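Local structure of fatty acyl CoA synthetase FADD13 (FATTY-ACYL-CoA SYNTHETASE) (Mycobacterium tuberculosis, 3R44) at residues L327-R341 / E399-R411. The protein is a fatty acyl-CoA synthetase of the ANL superfamily of AMP-binding enzymes. Sequence-based numbering, arbitrary orientation.
Sequences LLSEDALRKAGSAGR and EIDDEGYLYIKDR
Tyr405 is pushed into the loop 327-341 in a mixed polar and aromatic contact that joins the loop between strands 324-327 and 341-342, at one edge of the nine-stranded sheet, to the two-stranded hairpin 396-410. With CG anti to its own carbonyl carbon (chi1 -72°), the Tyr405 ring reaches between two basic side chains. Arg341 CG lies over the centre of one face, 3.9 Å from the centroid, and Lys335 CG sits over the opposite face, nearer the rim, while Leu327 CD1 meets the edge. At the far end Tyr405 OH donates to Asp331 OD2 (2.7 Å), arriving from above the carboxylate plane; Asp331 OD1 is bridged to Arg334 NH1.

Both basic chains run on to the hairpin turn. Lys335, bent along its length, brings NZ to the syn side of Asp401 OD2 (2.9 Å). Arg341 holds Glu403 O side-on through NE and NH2, and its NH2 also forms a salt bridge with Glu403 OE1 (2.9 Å). Deeper in, Leu406 O accepts from both Ser338 OG (2.7 Å) and Ala339 N, and Leu406 N donates to Gly340 O (2.8 Å). Ser338 CB packs over a face of the Tyr407 ring, whose OH shares a water with Ala336 O. Sandwiched on both faces and bonded at its hydroxyl, the Tyr405 ring should have little freedom to turn, and the flanking charges are each paired with a carboxylate of the turn.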
loop_
_atom_site.group_PDB
_atom_site.type_symbol
_atom_site.label_atom_id
_atom_site.label_comp_id
_atom_site.label_asym_id
_atom_site.label_seq_id
_atom_site.Cartn_x
_atom_site.Cartn_y
_atom_site.Cartn_z
ATOM N N LEU A 327 -11.054 8.279 -5.718
ATOM C CA LEU A 327 -12.437 8.296 -6.243
ATOM C C LEU A 327 -13.289 8.623 -5.055
ATOM O O LEU A 327 -13.512 7.790 -4.162
ATOM C CB LEU A 327 -12.789 6.956 -6.886
ATOM C CG LEU A 327 -14.209 6.842 -7.448
ATOM C CD1 LEU A 327 -14.249 7.727 -8.687
ATOM C CD2 LEU A 327 -14.599 5.398 -7.764
ATOM N N LEU A 328 -13.736 9.859 -5.000
ATOM C CA LEU A 328 -14.476 10.311 -3.864
ATOM C C LEU A 328 -15.851 9.606 -3.773
ATOM O O LEU A 328 -16.355 9.013 -4.741
ATOM C CB LEU A 328 -14.517 11.867 -3.845
ATOM C CG LEU A 328 -13.107 12.538 -3.797
ATOM C CD1 LEU A 328 -13.209 14.055 -3.696
ATOM C CD2 LEU A 328 -12.259 11.993 -2.685
ATOM N N SER A 329 -16.414 9.618 -2.567
ATOM C CA SER A 329 -17.686 9.006 -2.264
ATOM C C SER A 329 -18.816 9.315 -3.258
ATOM O O SER A 329 -19.509 8.424 -3.736
ATOM C CB SER A 329 -18.106 9.501 -0.887
ATOM O OG SER A 329 -16.996 9.424 0.002
ATOM N N GLU A 330 -18.980 10.592 -3.570
ATOM C CA GLU A 330 -20.001 11.042 -4.530
ATOM C C GLU A 330 -19.954 10.306 -5.889
ATOM O O GLU A 330 -20.969 10.244 -6.591
ATOM C CB GLU A 330 -19.869 12.565 -4.748
ATOM N N ASP A 331 -18.782 9.740 -6.231
ATOM C CA ASP A 331 -18.484 9.147 -7.539
ATOM C C ASP A 331 -18.423 7.590 -7.516
ATOM O O ASP A 331 -18.207 6.942 -8.557
ATOM C CB ASP A 331 -17.120 9.708 -8.015
ATOM C CG ASP A 331 -17.163 11.210 -8.376
ATOM O OD1 ASP A 331 -18.266 11.647 -8.716
ATOM O OD2 ASP A 331 -16.095 11.917 -8.331
ATOM N N ALA A 332 -18.577 6.973 -6.341
ATOM C CA ALA A 332 -18.302 5.497 -6.208
ATOM C C ALA A 332 -19.136 4.644 -7.166
ATOM O O ALA A 332 -18.660 3.682 -7.773
ATOM C CB ALA A 332 -18.480 5.045 -4.768
ATOM N N LEU A 333 -20.390 5.023 -7.342
ATOM C CA LEU A 333 -21.261 4.240 -8.185
ATOM C C LEU A 333 -21.174 4.704 -9.623
ATOM O O LEU A 333 -20.986 3.888 -10.543
ATOM C CB LEU A 333 -22.677 4.348 -7.676
ATOM C CG LEU A 333 -23.439 3.071 -7.927
ATOM C CD1 LEU A 333 -22.678 1.840 -7.373
ATOM C CD2 LEU A 333 -24.879 3.211 -7.347
ATOM N N ARG A 334 -21.363 6.019 -9.771
ATOM C CA ARG A 334 -21.167 6.785 -10.995
ATOM C C ARG A 334 -19.999 6.200 -11.772
ATOM O O ARG A 334 -20.160 5.851 -12.940
ATOM C CB ARG A 334 -20.841 8.256 -10.629
ATOM C CG ARG A 334 -21.231 9.345 -11.605
ATOM C CD ARG A 334 -20.477 10.649 -11.248
ATOM N NE ARG A 334 -19.890 11.189 -12.454
ATOM C CZ ARG A 334 -19.027 12.182 -12.513
ATOM N NH1 ARG A 334 -18.613 12.776 -11.405
ATOM N NH2 ARG A 334 -18.570 12.580 -13.704
ATOM N N LYS A 335 -18.857 6.016 -11.104
ATOM C CA LYS A 335 -17.600 5.626 -11.806
ATOM C C LYS A 335 -17.029 4.281 -11.375
ATOM O O LYS A 335 -15.801 4.144 -11.213
ATOM C CB LYS A 335 -16.503 6.698 -11.675
ATOM C CG LYS A 335 -16.888 8.085 -12.135
ATOM C CD LYS A 335 -17.321 8.133 -13.581
ATOM C CE LYS A 335 -16.194 8.151 -14.584
ATOM N NZ LYS A 335 -16.488 9.156 -15.696
ATOM N N ALA A 336 -17.920 3.297 -11.219
ATOM C CA ALA A 336 -17.542 1.918 -10.866
ATOM C C ALA A 336 -16.394 1.479 -11.733
ATOM O O ALA A 336 -16.461 1.590 -12.977
ATOM C CB ALA A 336 -18.685 0.962 -11.032
ATOM N N GLY A 337 -15.340 1.023 -11.062
ATOM C CA GLY A 337 -14.140 0.509 -11.718
ATOM C C GLY A 337 -13.030 1.535 -11.910
ATOM O O GLY A 337 -11.883 1.168 -12.241
ATOM N N SER A 338 -13.344 2.816 -11.688
ATOM C CA SER A 338 -12.332 3.859 -11.747
ATOM C C SER A 338 -11.516 3.914 -10.452
ATOM O O SER A 338 -12.036 3.626 -9.380
ATOM C CB SER A 338 -12.952 5.222 -11.980
ATOM O OG SER A 338 -11.940 6.193 -12.036
ATOM N N ALA A 339 -10.264 4.350 -10.562
ATOM C CA ALA A 339 -9.401 4.653 -9.442
ATOM C C ALA A 339 -9.521 6.148 -9.032
ATOM O O ALA A 339 -8.853 6.594 -8.101
ATOM C CB ALA A 339 -7.914 4.321 -9.827
ATOM N N GLY A 340 -10.351 6.899 -9.758
ATOM C CA GLY A 340 -10.701 8.271 -9.447
ATOM C C GLY A 340 -9.796 9.290 -10.133
ATOM O O GLY A 340 -9.142 8.975 -11.125
ATOM N N ARG A 341 -9.881 10.521 -9.646
ATOM C CA ARG A 341 -9.112 11.655 -10.177
ATOM C C ARG A 341 -7.815 11.872 -9.395
ATOM O O ARG A 341 -7.678 11.446 -8.248
ATOM C CB ARG A 341 -9.955 12.924 -10.032
ATOM C CG ARG A 341 -11.188 13.028 -10.960
ATOM C CD ARG A 341 -12.027 14.256 -10.678
ATOM N NE ARG A 341 -12.751 14.598 -11.907
ATOM C CZ ARG A 341 -13.905 15.207 -11.930
ATOM N NH1 ARG A 341 -14.498 15.518 -10.795
ATOM N NH2 ARG A 341 -14.487 15.459 -13.078
ATOM N N GLU A 399 -5.960 4.234 -18.420
ATOM C CA GLU A 399 -6.644 5.162 -19.318
ATOM C C GLU A 399 -7.276 6.246 -18.470
ATOM O O GLU A 399 -7.926 5.930 -17.494
ATOM C CB GLU A 399 -7.751 4.452 -20.119
ATOM C CG GLU A 399 -8.392 5.391 -21.166
ATOM C CD GLU A 399 -9.255 4.655 -22.222
ATOM O OE1 GLU A 399 -9.326 3.402 -22.191
ATOM O OE2 GLU A 399 -9.836 5.340 -23.102
ATOM N N ILE A 400 -7.121 7.503 -18.856
ATOM C CA ILE A 400 -7.758 8.614 -18.190
ATOM C C ILE A 400 -8.851 9.083 -19.137
ATOM O O ILE A 400 -8.562 9.464 -20.271
ATOM C CB ILE A 400 -6.765 9.715 -17.810
ATOM C CG1 ILE A 400 -5.630 9.133 -16.957
ATOM C CG2 ILE A 400 -7.466 10.877 -17.079
ATOM C CD1 ILE A 400 -4.529 10.135 -16.617
ATOM N N ASP A 401 -10.082 9.073 -18.661
ATOM C CA ASP A 401 -11.199 9.504 -19.476
ATOM C C ASP A 401 -11.249 11.011 -19.630
ATOM O O ASP A 401 -10.480 11.757 -19.008
ATOM C CB ASP A 401 -12.527 8.880 -19.018
ATOM C CG ASP A 401 -13.130 9.496 -17.798
ATOM O OD1 ASP A 401 -12.712 10.544 -17.299
ATOM O OD2 ASP A 401 -14.097 8.884 -17.274
ATOM N N ASP A 402 -12.156 11.472 -20.491
ATOM C CA ASP A 402 -12.238 12.895 -20.807
ATOM C C ASP A 402 -12.515 13.751 -19.557
ATOM O O ASP A 402 -12.237 14.962 -19.548
ATOM C CB ASP A 402 -13.307 13.144 -21.907
ATOM C CG ASP A 402 -12.923 12.525 -23.281
ATOM O OD1 ASP A 402 -11.707 12.523 -23.624
ATOM O OD2 ASP A 402 -13.837 12.057 -24.014
ATOM N N GLU A 403 -13.056 13.147 -18.498
ATOM C CA GLU A 403 -13.393 13.910 -17.307
ATOM C C GLU A 403 -12.282 13.780 -16.234
ATOM O O GLU A 403 -12.435 14.257 -15.100
ATOM C CB GLU A 403 -14.780 13.482 -16.747
ATOM C CG GLU A 403 -15.943 14.301 -17.215
ATOM C CD GLU A 403 -15.833 15.789 -16.779
ATOM O OE1 GLU A 403 -15.801 16.108 -15.551
ATOM O OE2 GLU A 403 -15.809 16.644 -17.694
ATOM N N GLY A 404 -11.172 13.136 -16.588
ATOM C CA GLY A 404 -10.041 13.010 -15.701
ATOM C C GLY A 404 -10.007 11.802 -14.786
ATOM O O GLY A 404 -9.171 11.723 -13.879
ATOM N N TYR A 405 -10.866 10.821 -15.043
ATOM C CA TYR A 405 -10.960 9.645 -14.179
ATOM C C TYR A 405 -10.020 8.575 -14.714
ATOM O O TYR A 405 -10.064 8.223 -15.915
ATOM C CB TYR A 405 -12.388 9.147 -14.058
ATOM C CG TYR A 405 -13.281 10.024 -13.227
ATOM C CD1 TYR A 405 -13.395 9.839 -11.879
ATOM C CD2 TYR A 405 -13.962 11.078 -13.781
ATOM C CE1 TYR A 405 -14.222 10.647 -11.084
ATOM C CE2 TYR A 405 -14.759 11.930 -12.995
ATOM C CZ TYR A 405 -14.888 11.702 -11.674
ATOM O OH TYR A 405 -15.711 12.486 -10.937
ATOM N N LEU A 406 -9.167 8.096 -13.833
ATOM C CA LEU A 406 -8.197 7.034 -14.126
ATOM C C LEU A 406 -8.827 5.640 -14.013
ATOM O O LEU A 406 -9.530 5.341 -13.035
ATOM C CB LEU A 406 -7.048 7.103 -13.123
ATOM C CG LEU A 406 -5.956 6.045 -13.244
ATOM C CD1 LEU A 406 -5.367 6.106 -14.659
ATOM C CD2 LEU A 406 -4.824 6.214 -12.202
ATOM N N TYR A 407 -8.545 4.793 -15.006
ATOM C CA TYR A 407 -8.961 3.388 -15.016
ATOM C C TYR A 407 -7.687 2.590 -15.193
ATOM O O TYR A 407 -7.015 2.717 -16.198
ATOM C CB TYR A 407 -9.935 3.057 -16.155
ATOM C CG TYR A 407 -11.321 3.644 -15.963
ATOM C CD1 TYR A 407 -12.342 2.873 -15.435
ATOM C CD2 TYR A 407 -11.590 4.969 -16.257
ATOM C CE1 TYR A 407 -13.607 3.387 -15.221
ATOM C CE2 TYR A 407 -12.870 5.513 -16.042
ATOM C CZ TYR A 407 -13.858 4.717 -15.536
ATOM O OH TYR A 407 -15.096 5.224 -15.313
ATOM N N ILE A 408 -7.314 1.811 -14.192
ATOM C CA ILE A 408 -6.155 0.972 -14.321
ATOM C C ILE A 408 -6.462 -0.287 -15.115
ATOM O O ILE A 408 -7.411 -1.047 -14.836
ATOM C CB ILE A 408 -5.549 0.620 -12.946
ATOM C CG1 ILE A 408 -5.144 1.879 -12.180
ATOM C CG2 ILE A 408 -4.348 -0.355 -13.081
ATOM C CD1 ILE A 408 -3.899 2.507 -12.589
ATOM N N LYS A 409 -5.645 -0.535 -16.114
ATOM C CA LYS A 409 -5.862 -1.669 -17.003
ATOM C C LYS A 409 -5.000 -2.850 -16.661
ATOM O O LYS A 409 -5.445 -3.993 -16.814
ATOM C CB LYS A 409 -5.612 -1.283 -18.462
ATOM C CG LYS A 409 -6.535 -0.226 -18.988
ATOM C CD LYS A 409 -7.981 -0.672 -18.894
ATOM C CE LYS A 409 -8.967 0.395 -19.360
ATOM N NZ LYS A 409 -8.756 0.744 -20.819
ATOM N N ASP A 410 -3.757 -2.594 -16.264
ATOM C CA ASP A 410 -2.831 -3.674 -15.905
ATOM C C ASP A 410 -1.752 -3.124 -14.993
ATOM O O ASP A 410 -1.478 -1.912 -15.006
ATOM C CB ASP A 410 -2.150 -4.236 -17.132
ATOM C CG ASP A 410 -2.404 -5.705 -17.335
ATOM O OD1 ASP A 410 -2.730 -6.469 -16.375
ATOM O OD2 ASP A 410 -2.317 -6.082 -18.518
ATOM N N ARG A 411 -1.200 -4.007 -14.179
ATOM C CA ARG A 411 -0.167 -3.643 -13.252
ATOM C C ARG A 411 1.136 -4.224 -13.732
ATOM O O ARG A 411 1.146 -5.274 -14.397
ATOM C CB ARG A 411 -0.442 -4.210 -11.881
ATOM C CG ARG A 411 -1.816 -3.914 -11.322
ATOM C CD ARG A 411 -1.947 -2.491 -11.051
ATOM N NE ARG A 411 -2.521 -2.178 -9.745
ATOM C CZ ARG A 411 -1.860 -1.553 -8.763
ATOM N NH1 ARG A 411 -0.574 -1.190 -8.910
ATOM N NH2 ARG A 411 -2.486 -1.293 -7.621
HETATM O O HOH W 1 -16.826 3.540 -14.886
HETATM O O HOH W 2 -9.109 1.387 -12.029
#